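Local coordinates for uncharacterized protein (PDB 3BL4) that is of unknown function but belongs to a family of the STAS clan and forms a two-chain assembly whose sheet continues across the subunit interface, at residues R81-G86 with L118-L123. Numbering follows the deposited sequence.
Sequences RIALLG and LTWLAL
A83, on the strand that runs through 82-85, comes closest to L121 of helix 114-121, their CA atoms 6.6 Å apart. A83 CB points toward the helix and lies 3.7 Å from L121 CG, while CE3 of W120 touches the same methyl. The polar half of the contact belongs to R81. Its CG sits between the backbone N and the carbonyl carbon (chi1 52°), and the chain bends at chi3 (-74°), which sets NE. R81 NE and NH2 both reach W120 O, gripping it side-on at 3.3 Å and 3.1 Å; both bonds are bent, the NH2 one with 143° at the hydrogen. That oxygen also accepts from the backbone N of L123. R81 NH2 lies over one face of the indole, offset toward the rim and 3.2 Å from W120 CE2. The cation-pi contact is made by R81 CZ, 4.1 Å from the centroid of the six-membered ring of W120, with the two planes 39° apart. L123 O covers the opposite side of the guanidinium, 3.5 Å from R81 CZ. Nearer the backbone, R81 CG packs against L121 CD2. An alanine in place of R81 would probably leave the W120 carbonyl without its two side-chain donors and the indole face without its cation. F111, on strand 108-111, meets the W120 ring from the same subunit, and residues 81-85 pair in parallel with a strand of the second subunit. This is a C-terminal helix laid against a parallel beta sheet, consistent with the alpha/beta fold of the STAS clan, with the sheet running on into the second subunit.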
# COMPACT_ATOMS: atom_id res chain seq x y z
N ARG A 81 -11.32 7.39 12.17
CA ARG A 81 -11.08 7.87 10.81
C ARG A 81 -9.66 8.41 10.78
O ARG A 81 -9.13 8.76 11.83
CB ARG A 81 -12.10 8.93 10.40
CG ARG A 81 -12.26 10.08 11.35
CD ARG A 81 -13.66 10.72 11.28
NE ARG A 81 -13.88 11.54 10.07
CZ ARG A 81 -14.69 11.23 9.06
NH1 ARG A 81 -15.38 10.10 9.05
NH2 ARG A 81 -14.81 12.08 8.03
N ILE A 82 -9.03 8.44 9.62
CA ILE A 82 -7.61 8.86 9.57
C ILE A 82 -7.37 9.92 8.50
O ILE A 82 -7.67 9.70 7.36
CB ILE A 82 -6.66 7.69 9.31
CG1 ILE A 82 -6.90 6.55 10.32
CG2 ILE A 82 -5.22 8.16 9.36
CD1 ILE A 82 -5.90 5.41 10.22
N ALA A 83 -6.85 11.09 8.90
CA ALA A 83 -6.45 12.12 7.97
C ALA A 83 -4.95 12.05 7.91
O ALA A 83 -4.30 12.13 8.94
CB ALA A 83 -6.89 13.51 8.44
N LEU A 84 -4.39 11.89 6.71
CA LEU A 84 -2.96 11.85 6.58
C LEU A 84 -2.54 13.15 5.95
O LEU A 84 -2.97 13.48 4.85
CB LEU A 84 -2.53 10.63 5.76
CG LEU A 84 -3.04 9.32 6.38
CD1 LEU A 84 -4.36 8.90 5.76
CD2 LEU A 84 -2.03 8.19 6.29
N LEU A 85 -1.71 13.91 6.67
CA LEU A 85 -1.37 15.27 6.28
C LEU A 85 0.03 15.34 5.73
O LEU A 85 0.99 15.03 6.44
CB LEU A 85 -1.49 16.17 7.49
CG LEU A 85 -1.03 17.63 7.40
CD1 LEU A 85 -1.91 18.38 6.42
CD2 LEU A 85 -1.03 18.26 8.80
N GLY A 86 0.16 15.75 4.47
CA GLY A 86 1.48 16.00 3.86
C GLY A 86 1.79 17.45 3.56
O GLY A 86 1.02 18.33 3.91
N LEU A 118 -8.39 18.74 9.87
CA LEU A 118 -9.07 18.78 11.16
C LEU A 118 -10.55 18.93 11.02
O LEU A 118 -11.31 18.40 11.84
CB LEU A 118 -8.55 19.95 11.98
CG LEU A 118 -7.11 19.81 12.45
CD1 LEU A 118 -6.67 21.13 13.10
CD2 LEU A 118 -6.99 18.64 13.41
N THR A 119 -10.98 19.70 10.02
CA THR A 119 -12.40 19.88 9.80
C THR A 119 -12.99 18.54 9.43
O THR A 119 -14.00 18.13 9.97
CB THR A 119 -12.69 20.91 8.70
OG1 THR A 119 -12.04 22.15 9.03
CG2 THR A 119 -14.21 21.14 8.56
N TRP A 120 -12.31 17.83 8.53
CA TRP A 120 -12.79 16.55 8.06
C TRP A 120 -12.82 15.49 9.17
O TRP A 120 -13.78 14.70 9.28
CB TRP A 120 -11.94 16.08 6.88
CG TRP A 120 -12.39 14.79 6.32
CD1 TRP A 120 -13.43 14.58 5.45
CD2 TRP A 120 -11.82 13.51 6.58
NE1 TRP A 120 -13.51 13.23 5.15
CE2 TRP A 120 -12.55 12.56 5.83
CE3 TRP A 120 -10.77 13.06 7.39
CZ2 TRP A 120 -12.26 11.20 5.87
CZ3 TRP A 120 -10.48 11.72 7.43
CH2 TRP A 120 -11.21 10.80 6.67
N LEU A 121 -11.78 15.49 10.00
CA LEU A 121 -11.69 14.62 11.16
C LEU A 121 -12.81 14.85 12.18
O LEU A 121 -13.20 13.92 12.87
CB LEU A 121 -10.32 14.79 11.86
CG LEU A 121 -9.14 14.00 11.30
CD1 LEU A 121 -7.89 14.23 12.14
CD2 LEU A 121 -9.45 12.52 11.19
N ALA A 122 -13.31 16.08 12.26
CA ALA A 122 -14.39 16.43 13.20
C ALA A 122 -15.80 16.08 12.74
O ALA A 122 -16.74 16.23 13.52
CB ALA A 122 -14.30 17.91 13.57
N LEU A 123 -15.98 15.63 11.49
CA LEU A 123 -17.27 15.07 11.03
C LEU A 123 -17.41 13.66 11.61
O LEU A 123 -17.30 12.65 10.92
CB LEU A 123 -17.35 15.02 9.50
CG LEU A 123 -17.14 16.33 8.73
CD1 LEU A 123 -16.85 16.01 7.27
CD2 LEU A 123 -18.32 17.28 8.86